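Local structure of peptidoglycan D,D-transpeptidase PbpA (Mycobacterium tuberculosis, 3UN7) at residues 54-59 with 150-155; 388-393 with 416-421. The protein probably cross-links peptidoglycan strands of the mycobacterial cell wall as a penicillin-binding D,D-transpeptidase and is probably required for the regulation of cell length. All coordinates share one frame; numbering follows the deposited sequence.

Contact 1 of 2, residues 54-59 with 150-155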
ATOM      1  N   VAL A  54      -3.272  12.089 -10.339  1.00 29.16           N
ATOM      2  CA  VAL A  54      -2.616  11.923  -9.052  1.00 28.67           C
ATOM      3  C   VAL A  54      -3.580  11.419  -7.971  1.00 27.92           C
ATOM      4  O   VAL A  54      -3.253  10.453  -7.270  1.00 27.91           O
ATOM      5  CB  VAL A  54      -1.947  13.215  -8.570  1.00 28.97           C
ATOM      6  CG1 VAL A  54      -1.348  13.008  -7.175  1.00 27.63           C
ATOM      7  CG2 VAL A  54      -0.867  13.653  -9.563  1.00 29.86           C
ATOM      8  N   TYR A  55      -4.752  12.053  -7.852  1.00 27.15           N
ATOM      9  CA  TYR A  55      -5.714  11.697  -6.781  1.00 26.96           C
ATOM     10  C   TYR A  55      -6.864  10.780  -7.195  1.00 26.28           C
ATOM     11  O   TYR A  55      -7.740  10.501  -6.389  1.00 25.06           O
ATOM     12  CB  TYR A  55      -6.275  12.965  -6.103  1.00 27.22           C
ATOM     13  CG  TYR A  55      -5.195  13.750  -5.405  1.00 28.48           C
ATOM     14  CD1 TYR A  55      -4.530  14.776  -6.070  1.00 28.96           C
ATOM     15  CD2 TYR A  55      -4.823  13.456  -4.088  1.00 28.51           C
ATOM     16  CE1 TYR A  55      -3.506  15.519  -5.444  1.00 31.36           C
ATOM     17  CE2 TYR A  55      -3.813  14.202  -3.444  1.00 28.99           C
ATOM     18  CZ  TYR A  55      -3.161  15.212  -4.144  1.00 30.70           C
ATOM     19  OH  TYR A  55      -2.163  15.926  -3.559  1.00 32.23           O
ATOM     20  N   ALA A  56      -6.874  10.307  -8.441  1.00 26.71           N
ATOM     21  CA  ALA A  56      -7.919   9.367  -8.881  1.00 26.73           C
ATOM     22  C   ALA A  56      -8.152   8.175  -7.930  1.00 26.60           C
ATOM     23  O   ALA A  56      -9.292   7.826  -7.668  1.00 25.86           O
ATOM     24  CB  ALA A  56      -7.663   8.887 -10.303  1.00 27.78           C
ATOM     25  N   PRO A  57      -7.077   7.545  -7.406  1.00 27.55           N
ATOM     26  CA  PRO A  57      -7.275   6.446  -6.460  1.00 26.97           C
ATOM     27  C   PRO A  57      -7.999   6.863  -5.172  1.00 26.87           C
ATOM     28  O   PRO A  57      -8.575   6.007  -4.490  1.00 26.42           O
ATOM     29  CB  PRO A  57      -5.833   6.028  -6.129  1.00 28.09           C
ATOM     30  CG  PRO A  57      -5.072   6.365  -7.364  1.00 27.40           C
ATOM     31  CD  PRO A  57      -5.643   7.726  -7.700  1.00 27.82           C
ATOM     32  N   VAL A  58      -7.950   8.162  -4.856  1.00 25.81           N
ATOM     33  CA  VAL A  58      -8.607   8.693  -3.681  1.00 25.29           C
ATOM     34  C   VAL A  58     -10.007   9.202  -4.054  1.00 24.87           C
ATOM     35  O   VAL A  58     -10.987   8.784  -3.453  1.00 24.17           O
ATOM     36  CB  VAL A  58      -7.757   9.814  -3.000  1.00 25.74           C
ATOM     37  CG1 VAL A  58      -8.539  10.480  -1.854  1.00 25.23           C
ATOM     38  CG2 VAL A  58      -6.458   9.254  -2.477  1.00 25.64           C
ATOM     39  N   THR A  59     -10.103  10.087  -5.044  1.00 24.55           N
ATOM     40  CA  THR A  59     -11.416  10.676  -5.369  1.00 24.76           C
ATOM     41  C   THR A  59     -12.339   9.670  -6.061  1.00 24.34           C
ATOM     42  O   THR A  59     -13.521   9.632  -5.784  1.00 24.29           O
ATOM     43  CB  THR A  59     -11.303  11.948  -6.244  1.00 24.69           C
ATOM     44  OG1 THR A  59     -10.734  11.605  -7.504  1.00 28.00           O
ATOM     45  CG2 THR A  59     -10.450  13.035  -5.556  1.00 26.43           C
ATOM     46  N   PRO A 150      -0.317   3.095 -13.874  1.00 30.52           N
ATOM     47  CA  PRO A 150      -0.804   4.345 -14.464  1.00 30.61           C
ATOM     48  C   PRO A 150      -2.133   4.727 -13.811  1.00 29.66           C
ATOM     49  O   PRO A 150      -2.750   3.897 -13.151  1.00 28.72           O
ATOM     50  CB  PRO A 150      -1.017   3.982 -15.946  1.00 31.49           C
ATOM     51  CG  PRO A 150      -1.256   2.491 -15.941  1.00 32.30           C
ATOM     52  CD  PRO A 150      -0.347   1.981 -14.844  1.00 31.40           C
ATOM     53  N   SER A 151      -2.550   5.978 -13.975  1.00 30.53           N
ATOM     54  CA  SER A 151      -3.845   6.418 -13.470  1.00 30.17           C
ATOM     55  C   SER A 151      -4.639   6.968 -14.651  1.00 30.75           C
ATOM     56  O   SER A 151      -4.239   6.787 -15.797  1.00 32.43           O
ATOM     57  CB  SER A 151      -3.660   7.457 -12.370  1.00 30.44           C
ATOM     58  OG  SER A 151      -4.865   7.650 -11.643  1.00 28.97           O
ATOM     59  N   TYR A 152      -5.759   7.626 -14.378  1.00 29.97           N
ATOM     60  CA  TYR A 152      -6.646   8.121 -15.420  1.00 29.89           C
ATOM     61  C   TYR A 152      -7.190   9.472 -14.983  1.00 29.33           C
ATOM     62  O   TYR A 152      -7.034   9.864 -13.830  1.00 28.78           O
ATOM     63  CB  TYR A 152      -7.805   7.146 -15.646  1.00 29.72           C
ATOM     64  CG  TYR A 152      -8.769   7.104 -14.496  1.00 29.25           C
ATOM     65  CD1 TYR A 152      -9.967   7.832 -14.537  1.00 28.34           C
ATOM     66  CD2 TYR A 152      -8.474   6.377 -13.341  1.00 28.37           C
ATOM     67  CE1 TYR A 152     -10.841   7.836 -13.460  1.00 27.92           C
ATOM     68  CE2 TYR A 152      -9.349   6.368 -12.266  1.00 29.46           C
ATOM     69  CZ  TYR A 152     -10.524   7.103 -12.330  1.00 28.15           C
ATOM     70  OH  TYR A 152     -11.395   7.078 -11.266  1.00 29.47           O
ATOM     71  N   ASP A 153      -7.865  10.154 -15.892  1.00 28.91           N
ATOM     72  CA  ASP A 153      -8.402  11.480 -15.597  1.00 28.84           C
ATOM     73  C   ASP A 153      -9.915  11.403 -15.320  1.00 27.82           C
ATOM     74  O   ASP A 153     -10.700  11.261 -16.250  1.00 28.14           O
ATOM     75  CB  ASP A 153      -8.089  12.401 -16.781  1.00 29.65           C
ATOM     76  CG  ASP A 153      -8.625  13.802 -16.597  1.00 31.19           C
ATOM     77  OD1 ASP A 153      -9.229  14.096 -15.548  1.00 29.86           O
ATOM     78  OD2 ASP A 153      -8.412  14.625 -17.517  1.00 34.26           O
ATOM     79  N   PRO A 154     -10.330  11.488 -14.035  1.00 26.69           N
ATOM     80  CA  PRO A 154     -11.771  11.449 -13.736  1.00 26.25           C
ATOM     81  C   PRO A 154     -12.582  12.554 -14.398  1.00 25.93           C
ATOM     82  O   PRO A 154     -13.787  12.418 -14.491  1.00 25.93           O
ATOM     83  CB  PRO A 154     -11.818  11.598 -12.204  1.00 25.19           C
ATOM     84  CG  PRO A 154     -10.484  11.035 -11.758  1.00 25.47           C
ATOM     85  CD  PRO A 154      -9.536  11.578 -12.795  1.00 26.27           C
ATOM     86  N   ASN A 155     -11.930  13.617 -14.879  1.00 26.80           N
ATOM     87  CA  ASN A 155     -12.648  14.686 -15.601  1.00 27.36           C
ATOM     88  C   ASN A 155     -13.330  14.158 -16.845  1.00 28.21           C
ATOM     89  O   ASN A 155     -14.368  14.672 -17.255  1.00 28.35           O
ATOM     90  CB  ASN A 155     -11.724  15.852 -15.963  1.00 27.31           C
ATOM     91  CG  ASN A 155     -11.294  16.628 -14.744  1.00 27.58           C
ATOM     92  OD1 ASN A 155     -12.121  17.280 -14.099  1.00 26.46           O
ATOM     93  ND2 ASN A 155     -10.004  16.533 -14.391  1.00 25.86           N
TER
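Ala-56 presents its single methyl group to three residues of the facing chain, Ser-151, Tyr-152 and Pro-154, where helix 52-59 and the loop come nearest, the CA atoms of Ala-56 and Pro-154 being 6.5 Å apart. The apolar part of the contact centres on this CB. Ala-56 CB lies 3.6 Å from Tyr-152 CE2, and the methyl meets the ring obliquely. CG of Tyr-152 sits between the backbone N and the carbonyl carbon (chi1 69°), and the end of the side chain comes nearer the helix than its first bond points. On Pro-154, CG approaches Ala-56 CB at 3.8 Å, and CD lies slightly farther off.

Helix 52-59 belongs to the N-terminal dimerisation family region, whereas 150-155 follows strand 143-149 of the transpeptidase sheet, so the packing joins two regions of the penicillin-binding protein. Between them it buries 193 Å² without a cross-segment hydrogen bond.

The polar bonds run within 150-155 or to residues beside the contact. Ser-151 OG, anti to its own N (chi1 -165°), passes 3.3 Å from Ala-56 CB, but its hydrogen-bond partner is Glu-53 O, in helix 52-59, three residues before Ala-56. Asp-153 is an N-cap: its OD1 accepts from Asn-155 N at 2.8 Å, the donor lying well above the carboxylate plane. Asp-153 OD1 also receives Asn-155 ND2, at 2.8 Å, through its syn lone pair, while that amide nitrogen additionally reaches Tyr-49 O.

Contact 2 of 2, residues 388-393 with 416-421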
ATOM      1  N   PRO A 388      19.927  12.755   4.958  1.00 51.75           N
ATOM      2  CA  PRO A 388      20.811  13.163   6.055  1.00 52.74           C
ATOM      3  C   PRO A 388      20.086  13.280   7.397  1.00 52.36           C
ATOM      4  O   PRO A 388      19.104  14.018   7.511  1.00 52.44           O
ATOM      5  CB  PRO A 388      21.297  14.545   5.610  1.00 54.30           C
ATOM      6  CG  PRO A 388      21.272  14.476   4.129  1.00 54.48           C
ATOM      7  CD  PRO A 388      20.091  13.620   3.773  1.00 52.39           C
ATOM      8  N   GLY A 389      20.567  12.536   8.393  1.00 51.78           N
ATOM      9  CA  GLY A 389      20.042  12.621   9.759  1.00 50.85           C
ATOM     10  C   GLY A 389      18.720  11.901   9.944  1.00 48.75           C
ATOM     11  O   GLY A 389      17.988  12.161  10.902  1.00 49.02           O
ATOM     12  N   VAL A 390      18.396  11.015   9.010  1.00 46.74           N
ATOM     13  CA  VAL A 390      17.181  10.228   9.115  1.00 44.16           C
ATOM     14  C   VAL A 390      17.529   8.762   8.925  1.00 42.52           C
ATOM     15  O   VAL A 390      18.015   8.340   7.865  1.00 42.06           O
ATOM     16  CB  VAL A 390      16.059  10.692   8.136  1.00 43.87           C
ATOM     17  CG1 VAL A 390      14.944   9.658   8.070  1.00 42.22           C
ATOM     18  CG2 VAL A 390      15.476  12.044   8.567  1.00 44.27           C
ATOM     19  N   GLN A 391      17.303   8.002   9.987  1.00 41.15           N
ATOM     20  CA  GLN A 391      17.532   6.569   9.982  1.00 39.32           C
ATOM     21  C   GLN A 391      16.276   5.865   9.480  1.00 37.36           C
ATOM     22  O   GLN A 391      15.184   6.065  10.015  1.00 36.42           O
ATOM     23  CB  GLN A 391      17.872   6.094  11.396  1.00 39.90           C
ATOM     24  CG  GLN A 391      18.370   4.675  11.467  1.00 40.14           C
ATOM     25  CD  GLN A 391      18.620   4.222  12.892  1.00 42.69           C
ATOM     26  OE1 GLN A 391      17.743   4.324  13.759  1.00 43.26           O
ATOM     27  NE2 GLN A 391      19.819   3.711  13.143  1.00 42.79           N
ATOM     28  N   ILE A 392      16.441   5.046   8.452  1.00 35.82           N
ATOM     29  CA  ILE A 392      15.307   4.369   7.824  1.00 34.61           C
ATOM     30  C   ILE A 392      15.446   2.881   8.115  1.00 33.77           C
ATOM     31  O   ILE A 392      16.549   2.341   8.017  1.00 33.94           O
ATOM     32  CB  ILE A 392      15.292   4.601   6.293  1.00 34.10           C
ATOM     33  CG1 ILE A 392      15.052   6.073   5.968  1.00 35.23           C
ATOM     34  CG2 ILE A 392      14.227   3.733   5.598  1.00 34.01           C
ATOM     35  CD1 ILE A 392      15.181   6.403   4.477  1.00 34.46           C
ATOM     36  N   ALA A 393      14.341   2.245   8.502  1.00 32.50           N
ATOM     37  CA  ALA A 393      14.261   0.802   8.617  1.00 31.70           C
ATOM     38  C   ALA A 393      13.530   0.358   7.363  1.00 31.61           C
ATOM     39  O   ALA A 393      12.476   0.909   7.039  1.00 30.36           O
ATOM     40  CB  ALA A 393      13.456   0.404   9.856  1.00 31.48           C
ATOM     41  N   ALA A 416       9.114   0.236   4.301  1.00 28.26           N
ATOM     42  CA  ALA A 416      10.008   1.018   5.158  1.00 29.84           C
ATOM     43  C   ALA A 416       9.275   1.884   6.149  1.00 29.94           C
ATOM     44  O   ALA A 416       8.084   2.137   6.005  1.00 30.54           O
ATOM     45  CB  ALA A 416      10.955   1.880   4.301  1.00 29.98           C
ATOM     46  N   PHE A 417       9.995   2.301   7.182  1.00 30.82           N
ATOM     47  CA  PHE A 417       9.501   3.316   8.098  1.00 30.95           C
ATOM     48  C   PHE A 417      10.641   4.176   8.625  1.00 31.89           C
ATOM     49  O   PHE A 417      11.801   3.780   8.571  1.00 31.94           O
ATOM     50  CB  PHE A 417       8.629   2.708   9.210  1.00 30.20           C
ATOM     51  CG  PHE A 417       9.327   1.703  10.071  1.00 30.76           C
ATOM     52  CD1 PHE A 417       9.966   2.104  11.244  1.00 30.51           C
ATOM     53  CD2 PHE A 417       9.300   0.339   9.746  1.00 27.95           C
ATOM     54  CE1 PHE A 417      10.589   1.161  12.070  1.00 29.84           C
ATOM     55  CE2 PHE A 417       9.916  -0.604  10.569  1.00 28.08           C
ATOM     56  CZ  PHE A 417      10.561  -0.191  11.733  1.00 28.70           C
ATOM     57  N   ALA A 418      10.306   5.369   9.105  1.00 32.74           N
ATOM     58  CA  ALA A 418      11.304   6.346   9.505  1.00 33.97           C
ATOM     59  C   ALA A 418      10.635   7.459  10.316  1.00 34.89           C
ATOM     60  O   ALA A 418       9.439   7.662  10.176  1.00 35.35           O
ATOM     61  CB  ALA A 418      11.988   6.940   8.257  1.00 33.54           C
ATOM     62  N   PRO A 419      11.392   8.153  11.200  1.00 36.19           N
ATOM     63  CA  PRO A 419      12.736   7.794  11.648  1.00 37.17           C
ATOM     64  C   PRO A 419      12.628   6.482  12.393  1.00 37.35           C
ATOM     65  O   PRO A 419      11.639   6.268  13.102  1.00 37.74           O
ATOM     66  CB  PRO A 419      13.100   8.919  12.631  1.00 38.15           C
ATOM     67  CG  PRO A 419      12.209  10.050  12.270  1.00 37.57           C
ATOM     68  CD  PRO A 419      10.929   9.399  11.837  1.00 36.54           C
ATOM     69  N   ALA A 420      13.604   5.595  12.232  1.00 37.28           N
ATOM     70  CA  ALA A 420      13.447   4.235  12.723  1.00 37.20           C
ATOM     71  C   ALA A 420      13.182   4.157  14.221  1.00 37.96           C
ATOM     72  O   ALA A 420      12.504   3.235  14.681  1.00 37.66           O
ATOM     73  CB  ALA A 420      14.663   3.378  12.352  1.00 37.37           C
ATOM     74  N   GLN A 421      13.713   5.114  14.977  1.00 39.04           N
ATOM     75  CA  GLN A 421      13.636   5.051  16.443  1.00 39.67           C
ATOM     76  C   GLN A 421      12.381   5.684  17.033  1.00 39.58           C
ATOM     77  O   GLN A 421      12.058   5.440  18.202  1.00 40.37           O
ATOM     78  CB  GLN A 421      14.879   5.651  17.084  1.00 40.86           C
ATOM     79  CG  GLN A 421      16.045   4.699  17.121  1.00 42.47           C
ATOM     80  CD  GLN A 421      17.298   5.330  17.663  1.00 46.01           C
ATOM     81  OE1 GLN A 421      18.212   5.654  16.909  1.00 49.87           O
ATOM     82  NE2 GLN A 421      17.361   5.501  18.976  1.00 47.05           N
TER
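Ala-393 and Phe-417 form an antiparallel hydrogen-bonded pair, its two bonds running 3.0 Å from Ala-393 N to Phe-417 O and 2.8 Å from Phe-417 N to Ala-393 O. Beyond this pair the ladder gives way to a single bond, in which Ala-420 N donates to Gln-391 O at 2.8 Å, tilted 33° from the carbonyl plane. The chain has turned by then, after a cis peptide bond before Pro-419.

Among the side chains, the Ala-393 methyl lies over one face of the Phe-417 ring in a CH-pi contact, 3.7 Å from the centroid and offset toward CZ. Phe-417 CG stands between its backbone N and carbonyl carbon (chi1 60°), and the ring beyond it faces the Ala-393 methyl. Ala-420 O lies in plane at the ring edge, whereas Ala-420 CB packs against Ala-393 CB at 4.1 Å. Other apolar contacts are made by Ile-392, whose two branches divide the work: CG1 reaches Ala-418 CB at 3.9 Å and CG2 reaches Ala-416 CB at 4.0 Å. Val-390 CG1 also packs on Ala-418 CB. Toward the more exposed end, the extended Gln-391 side chain brings OE1 to 3.5 Å from Ala-420 CB.

The pairing lies where edge strand 393-399 begins beside strand 411-418 in the five-stranded transpeptidase sheet. Helix 364-379 packs against Phe-417 and Ala-420, with helix 317-328 also touching the ring; helix 446-458 meets Ile-392, Ala-416 and Ala-418, while strand 425-431 bonds to the backbone of Ala-416 and Ala-418.

How the contacts relate
Two ways of joining chain segments are illustrated here, and the two share no helix or strand, though 150-155 leaves one outermost strand of the five-stranded sheet (143-149) and contact 2 opens the other (393-399). Contact 1 packs a helix of the dimerisation region on a loop of the transpeptidase region, whereas contact 2 stays within the latter. Both are mainly buried, yet contact 2 runs out to exposed Gln-421 and buries 412 Å², about twice as much as contact 1. Backbone hydrogen bonds set the register of contact 2; contact 1 relies on van der Waals packing. In each an alanine methyl meets an aromatic ring, obliquely in contact 1 and over the face in contact 2.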